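Local coordinates for protein dihydroxyacetone kinase (Citrobacter freundii, PDB 1UN8) that phosphorylates dihydroxyacetone at the expense of ATP, giving dihydroxyacetone phosphate, as a homodimer that needs a divalent metal ion, at residues N27-L32 and E323-P328; A76-D81 and V88-T93; G103-V108 and K160-F165. All coordinates share one frame; numbering follows the deposited sequence.

Interaction 1: residues N27-L32 and E323-P328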
# COMPACT_ATOMS: atom_id res chain seq x y z
N ASN A 27 13.69 2.73 -16.50
CA ASN A 27 14.57 3.89 -16.64
C ASN A 27 14.18 4.62 -17.92
O ASN A 27 15.03 5.13 -18.66
CB ASN A 27 16.03 3.44 -16.71
CG ASN A 27 16.99 4.60 -16.67
OD1 ASN A 27 18.12 4.49 -17.15
ND2 ASN A 27 16.55 5.72 -16.11
N ASN A 28 12.87 4.68 -18.17
CA ASN A 28 12.33 5.32 -19.36
C ASN A 28 11.60 6.60 -19.02
O ASN A 28 10.79 7.08 -19.80
CB ASN A 28 11.36 4.39 -20.05
CG ASN A 28 10.15 4.06 -19.18
OD1 ASN A 28 10.23 4.10 -17.95
ND2 ASN A 28 9.02 3.73 -19.82
N LEU A 29 11.88 7.17 -17.85
CA LEU A 29 11.21 8.39 -17.44
C LEU A 29 12.20 9.54 -17.32
O LEU A 29 13.36 9.33 -16.97
CB LEU A 29 10.50 8.18 -16.11
CG LEU A 29 9.60 6.94 -16.09
CD1 LEU A 29 9.16 6.62 -14.67
CD2 LEU A 29 8.40 7.16 -17.01
N ALA A 30 11.75 10.75 -17.61
CA ALA A 30 12.61 11.91 -17.52
C ALA A 30 11.80 13.15 -17.22
O ALA A 30 10.70 13.33 -17.75
CB ALA A 30 13.38 12.08 -18.82
N ARG A 31 12.33 14.02 -16.38
CA ARG A 31 11.62 15.26 -16.09
C ARG A 31 11.85 16.16 -17.30
O ARG A 31 12.79 15.96 -18.06
CB ARG A 31 12.15 15.92 -14.82
CG ARG A 31 11.92 15.07 -13.57
CD ARG A 31 12.10 15.86 -12.28
NE ARG A 31 11.19 16.99 -12.17
CZ ARG A 31 10.90 17.60 -11.03
NH1 ARG A 31 11.46 17.18 -9.90
NH2 ARG A 31 10.07 18.64 -11.00
N LEU A 32 10.97 17.13 -17.49
CA LEU A 32 11.09 18.06 -18.60
C LEU A 32 11.57 19.39 -18.04
O LEU A 32 10.96 19.94 -17.12
CB LEU A 32 9.73 18.24 -19.28
CG LEU A 32 9.73 19.10 -20.54
CD1 LEU A 32 10.23 18.26 -21.70
CD2 LEU A 32 8.33 19.61 -20.83
N GLU A 323 5.54 -0.89 -21.16
CA GLU A 323 6.74 -0.63 -20.37
C GLU A 323 6.54 0.55 -19.44
O GLU A 323 6.91 1.68 -19.77
CB GLU A 323 7.93 -0.34 -21.28
CG GLU A 323 8.10 -1.34 -22.38
CD GLU A 323 9.39 -1.15 -23.12
OE1 GLU A 323 9.86 0.01 -23.22
OE2 GLU A 323 9.93 -2.17 -23.61
N THR A 324 5.95 0.29 -18.28
CA THR A 324 5.70 1.35 -17.31
C THR A 324 6.12 0.91 -15.91
O THR A 324 6.33 -0.28 -15.65
CB THR A 324 4.21 1.73 -17.28
OG1 THR A 324 3.43 0.58 -16.94
CG2 THR A 324 3.77 2.26 -18.64
N SER A 325 6.23 1.87 -15.00
CA SER A 325 6.63 1.54 -13.64
C SER A 325 5.60 0.74 -12.87
O SER A 325 5.96 -0.01 -11.97
CB SER A 325 6.92 2.81 -12.85
OG SER A 325 7.95 3.57 -13.45
N ASN A 326 4.31 0.90 -13.21
CA ASN A 326 3.31 0.23 -12.38
C ASN A 326 2.15 -0.53 -13.03
O ASN A 326 1.26 -0.99 -12.32
CB ASN A 326 2.72 1.28 -11.42
CG ASN A 326 3.77 1.89 -10.53
OD1 ASN A 326 4.08 1.38 -9.46
ND2 ASN A 326 4.31 3.02 -10.96
N TRP A 327 2.13 -0.70 -14.35
CA TRP A 327 1.03 -1.45 -14.93
C TRP A 327 1.15 -2.87 -14.42
O TRP A 327 2.22 -3.48 -14.48
CB TRP A 327 1.02 -1.36 -16.47
CG TRP A 327 0.02 -2.29 -17.05
CD1 TRP A 327 0.24 -3.53 -17.58
CD2 TRP A 327 -1.40 -2.08 -17.10
NE1 TRP A 327 -0.95 -4.11 -17.94
CE2 TRP A 327 -1.97 -3.25 -17.66
CE3 TRP A 327 -2.24 -1.03 -16.71
CZ2 TRP A 327 -3.36 -3.39 -17.84
CZ3 TRP A 327 -3.61 -1.17 -16.89
CH2 TRP A 327 -4.16 -2.34 -17.46
N PRO A 328 0.03 -3.42 -13.90
CA PRO A 328 0.01 -4.80 -13.42
C PRO A 328 -0.51 -5.76 -14.49
O PRO A 328 -1.53 -5.51 -15.12
CB PRO A 328 -0.94 -4.72 -12.25
CG PRO A 328 -1.97 -3.78 -12.78
CD PRO A 328 -1.18 -2.70 -13.48
O HOH W 1 8.47 2.43 -22.46
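N28 and L29, where the chain enters strand 29-32, the outermost strand that this chain gives to the mixed sheet of its DhaK part, meet the loop that follows helix 314-319. The apolar half belongs to L29, a buried side chain. Its CD1 methyl comes up to S325 OG at 3.5 Å, and the same leucine also packs on I69 and on I21 of helix 12-22. The N28 half is polar and holds an ordered water. With chi1 at 63°, the N28 amide lies between its own backbone N and carbonyl carbon and swings across to the loop, where ND2 gives a weak, bent hydrogen bond to E323 O (2.9 Å, N-H...O 122°). ND2 also donates to a water, 3.0 Å away, which in turn donates to the carboxylate atom E323 OE1. The one amide nitrogen therefore holds E323 twice, directly by its backbone and through water by its side chain. Farther along the strand, R31 and L32 form a parallel beta ladder with a strand of the second subunit, which carries the sheet across the dimer interface. The loop is braced around S325 by an ST motif: T324 OG1 accepts from W327 N at 3.2 Å, with an N-H...O angle of 148°.

Interaction 2: residues A76-D81 and V88-T93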
# COMPACT_ATOMS: atom_id res chain seq x y z
N ALA A 76 3.24 11.23 -21.65
CA ALA A 76 3.67 12.18 -20.64
C ALA A 76 2.54 12.37 -19.64
O ALA A 76 1.40 12.00 -19.91
CB ALA A 76 4.02 13.51 -21.31
N ALA A 77 2.87 12.95 -18.49
CA ALA A 77 1.87 13.21 -17.45
C ALA A 77 2.13 14.60 -16.89
O ALA A 77 3.28 14.95 -16.60
CB ALA A 77 1.96 12.14 -16.33
N VAL A 78 1.08 15.39 -16.75
CA VAL A 78 1.23 16.73 -16.22
C VAL A 78 0.77 16.67 -14.76
O VAL A 78 -0.42 16.44 -14.49
CB VAL A 78 0.38 17.74 -17.01
CG1 VAL A 78 0.96 19.13 -16.88
CG2 VAL A 78 0.28 17.30 -18.47
N CYS A 79 1.72 16.88 -13.85
CA CYS A 79 1.47 16.81 -12.41
C CYS A 79 1.21 18.13 -11.71
O CYS A 79 2.08 19.01 -11.65
CB CYS A 79 2.64 16.11 -11.73
SG CYS A 79 3.13 14.56 -12.54
N GLY A 80 -0.00 18.28 -11.16
CA GLY A 80 -0.34 19.49 -10.45
C GLY A 80 0.09 19.26 -9.01
O GLY A 80 0.68 18.23 -8.68
N ASP A 81 -0.20 20.23 -8.15
CA ASP A 81 0.15 20.07 -6.75
C ASP A 81 -0.82 19.02 -6.18
O ASP A 81 -1.70 18.53 -6.90
CB ASP A 81 0.01 21.41 -6.03
CG ASP A 81 0.82 21.49 -4.75
OD1 ASP A 81 1.15 22.61 -4.33
OD2 ASP A 81 1.11 20.43 -4.16
N VAL A 88 -2.58 25.84 -16.89
CA VAL A 88 -2.80 25.78 -18.34
C VAL A 88 -1.43 25.75 -19.03
O VAL A 88 -1.18 24.96 -19.95
CB VAL A 88 -3.59 27.01 -18.82
CG1 VAL A 88 -3.80 26.94 -20.33
CG2 VAL A 88 -4.92 27.07 -18.11
N ASP A 89 -0.54 26.61 -18.56
CA ASP A 89 0.81 26.73 -19.07
C ASP A 89 1.49 25.36 -19.08
O ASP A 89 2.09 24.93 -20.07
CB ASP A 89 1.60 27.67 -18.17
CG ASP A 89 2.52 28.58 -18.94
OD1 ASP A 89 3.37 28.07 -19.71
OD2 ASP A 89 2.38 29.81 -18.76
N ALA A 90 1.38 24.67 -17.95
CA ALA A 90 1.99 23.36 -17.82
C ALA A 90 1.49 22.39 -18.88
O ALA A 90 2.29 21.74 -19.55
CB ALA A 90 1.73 22.81 -16.42
N VAL A 91 0.17 22.29 -19.03
CA VAL A 91 -0.39 21.35 -19.98
C VAL A 91 0.09 21.66 -21.39
O VAL A 91 0.47 20.76 -22.14
CB VAL A 91 -1.94 21.36 -19.95
CG1 VAL A 91 -2.50 20.37 -20.98
CG2 VAL A 91 -2.43 20.98 -18.56
N LEU A 92 0.08 22.94 -21.75
CA LEU A 92 0.51 23.33 -23.09
C LEU A 92 1.95 22.87 -23.31
O LEU A 92 2.26 22.21 -24.30
CB LEU A 92 0.42 24.86 -23.24
CG LEU A 92 0.75 25.40 -24.64
CD1 LEU A 92 -0.06 24.65 -25.69
CD2 LEU A 92 0.47 26.90 -24.69
N THR A 93 2.82 23.23 -22.36
CA THR A 93 4.22 22.86 -22.43
C THR A 93 4.42 21.39 -22.75
O THR A 93 5.30 21.03 -23.53
CB THR A 93 4.92 23.17 -21.10
OG1 THR A 93 4.84 24.58 -20.85
CG2 THR A 93 6.37 22.75 -21.14
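V78 CG1 lies over one face of the peptide group joining A90 to V91, above the bond between A90 C and V91 N and 3.9 Å from each. On that same face two methyls flank it. A90 CB stands 3.8 Å from V78 CG1, and V91 CG2, on the nitrogen side, is 4.2 Å from V78 CG1. CG1 is the branch anti to the backbone N (chi1 -156°), the rotation that aims it at the helix, so a single methyl of the strand beds against a single peptide group of the helix with no polar bond between them. Strand 76-80 and helix 88-98 open a beta-alpha-beta crossover here: the chain goes on to strand 104-109, which runs parallel to 76-80 with strand 52-59 between the two. I54 of that middle strand and P86 also pack on V78, while V91 leans on F118 and A121 of helix 112-127. In the helix itself D89 O takes two donors, T93 N and T93 OG1; the hydroxyl, at 2.9 Å from D89 O, sits 42° out of the carbonyl plane. At the far end of the strand, G80 O is hydrogen-bonded to OG of the substrate-binding S59.

Interaction 3: residues G103-V108 and K160-F165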
# COMPACT_ATOMS: atom_id res chain seq x y z
N GLY A 103 -0.36 14.44 -33.84
CA GLY A 103 -1.29 14.96 -32.85
C GLY A 103 -1.25 14.22 -31.52
O GLY A 103 -0.52 13.22 -31.36
N CYS A 104 -2.03 14.70 -30.55
CA CYS A 104 -2.08 14.08 -29.23
C CYS A 104 -3.49 14.02 -28.66
O CYS A 104 -4.34 14.87 -28.95
CB CYS A 104 -1.21 14.83 -28.24
SG CYS A 104 -1.89 16.42 -27.77
N LEU A 105 -3.71 13.00 -27.84
CA LEU A 105 -4.98 12.79 -27.17
C LEU A 105 -4.80 13.10 -25.68
O LEU A 105 -3.95 12.50 -25.01
CB LEU A 105 -5.42 11.34 -27.33
CG LEU A 105 -6.50 10.90 -26.35
CD1 LEU A 105 -7.75 11.74 -26.60
CD2 LEU A 105 -6.80 9.41 -26.50
N LEU A 106 -5.56 14.07 -25.18
CA LEU A 106 -5.49 14.41 -23.76
C LEU A 106 -6.55 13.53 -23.07
O LEU A 106 -7.71 13.51 -23.48
CB LEU A 106 -5.82 15.89 -23.54
CG LEU A 106 -4.96 16.95 -24.22
CD1 LEU A 106 -5.49 18.34 -23.87
CD2 LEU A 106 -3.50 16.81 -23.82
N ILE A 107 -6.14 12.76 -22.06
CA ILE A 107 -7.07 11.93 -21.32
C ILE A 107 -7.26 12.63 -19.97
O ILE A 107 -6.33 12.68 -19.14
CB ILE A 107 -6.52 10.51 -21.10
CG1 ILE A 107 -6.19 9.87 -22.46
CG2 ILE A 107 -7.55 9.67 -20.30
CD1 ILE A 107 -6.92 8.58 -22.74
N VAL A 108 -8.45 13.17 -19.74
CA VAL A 108 -8.72 13.90 -18.51
C VAL A 108 -9.81 13.32 -17.60
O VAL A 108 -10.92 13.03 -18.05
CB VAL A 108 -9.10 15.36 -18.83
CG1 VAL A 108 -9.39 16.13 -17.56
CG2 VAL A 108 -7.96 16.01 -19.59
N LYS A 160 -4.59 2.41 -21.07
CA LYS A 160 -4.15 1.15 -21.65
C LYS A 160 -4.61 0.96 -23.09
O LYS A 160 -3.82 0.59 -23.97
CB LYS A 160 -4.67 -0.02 -20.80
CG LYS A 160 -3.95 -1.34 -21.04
CD LYS A 160 -2.45 -1.19 -20.79
CE LYS A 160 -1.72 -2.51 -20.95
NZ LYS A 160 -1.81 -3.05 -22.34
N ILE A 161 -5.90 1.18 -23.33
CA ILE A 161 -6.46 1.03 -24.66
C ILE A 161 -5.93 2.11 -25.60
O ILE A 161 -5.52 1.82 -26.73
CB ILE A 161 -8.00 1.08 -24.59
CG1 ILE A 161 -8.53 -0.32 -24.24
CG2 ILE A 161 -8.58 1.61 -25.89
CD1 ILE A 161 -8.76 -1.19 -25.46
N ALA A 162 -5.93 3.36 -25.14
CA ALA A 162 -5.42 4.44 -25.96
C ALA A 162 -3.97 4.15 -26.35
O ALA A 162 -3.58 4.32 -27.51
CB ALA A 162 -5.50 5.75 -25.19
N GLY A 163 -3.19 3.71 -25.38
CA GLY A 163 -1.79 3.42 -25.62
C GLY A 163 -1.57 2.34 -26.66
O GLY A 163 -0.67 2.45 -27.50
N TYR A 164 -2.39 1.30 -26.61
CA TYR A 164 -2.28 0.20 -27.55
C TYR A 164 -2.29 0.72 -28.98
O TYR A 164 -1.35 0.49 -29.74
CB TYR A 164 -3.45 -0.76 -27.37
CG TYR A 164 -3.44 -1.91 -28.34
CD1 TYR A 164 -2.67 -3.05 -28.09
CD2 TYR A 164 -4.16 -1.85 -29.53
CE1 TYR A 164 -2.62 -4.10 -29.01
CE2 TYR A 164 -4.12 -2.90 -30.46
CZ TYR A 164 -3.35 -4.02 -30.19
OH TYR A 164 -3.28 -5.05 -31.11
N PHE A 165 -3.34 1.44 -29.34
CA PHE A 165 -3.48 1.99 -30.68
C PHE A 165 -2.44 3.05 -31.03
O PHE A 165 -1.90 3.03 -32.13
CB PHE A 165 -4.90 2.52 -30.87
CG PHE A 165 -5.95 1.45 -30.86
CD1 PHE A 165 -6.14 0.63 -31.97
CD2 PHE A 165 -6.71 1.20 -29.72
CE1 PHE A 165 -7.06 -0.42 -31.95
CE2 PHE A 165 -7.64 0.15 -29.68
CZ PHE A 165 -7.81 -0.66 -30.80
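I107 overlaps A162 with the very end of its longer branch: CD1 lies 4.0 Å from A162 CB. L105, two residues back on the strand, brings its CD2 to the same methyl, at 4.1 Å from A162 CB. The two strand methyls also touch each other, I107 CD1 to L105 CD2 being 3.9 Å, so the three carbons form a nearly equilateral triangle with the alanine methyl at the helix corner. The leucine and isoleucine reach that point by different rotations. L105 turns CG away from its own nitrogen, chi1 163°, whereas in I107 it is CG2 that takes the anti place; CG1 lies beside the nitrogen, and chi2 of -121° then places CD1 against A162. A162 is the one helix residue here that touches the strand. The CA atoms of L105 and A162, the nearest pair, are 8.4 Å apart, and the leucine and isoleucine side chains span that distance. V53 of the neighbouring strand packs on both I107 and A162, and V175 and A179 of helix 172-184 pack on L105. On its other flanks the helix is tied to the region of helix 314-319, where K160 NZ is hydrogen-bonded to A317 O and T320 O. Two residues on from I107 is the substrate-binding K109, its side chain about 6 Å from that of I107. Helix 155-167 thus covers the face of the parallel strands opposite helix 88-98, the layered alpha/beta arrangement of the DhaK substrate-binding domain.

In the fold
All three contacts reach the same mixed sheet, their centres 16 to 17 Å apart. Interactions 2 and 3 follow one another in the chain, helix 88-98 leading into strand 104-109, and they pack on opposite faces of the sheet. Interaction 1 touches both: L32 CD2 is 3.7 Å from T93 CG2 of interaction 2, and W327, in a cation-pi contact with K160 of interaction 3, has its CE2 3.4 Å from K160 CE. D114, a substrate-binding residue, is near interactions 2 and 3, its side chain about 7 Å from that of V91 and about 10 Å from that of I107; interaction 1 is away from the annotated sites. The bound lipid belongs to the separate helical barrel.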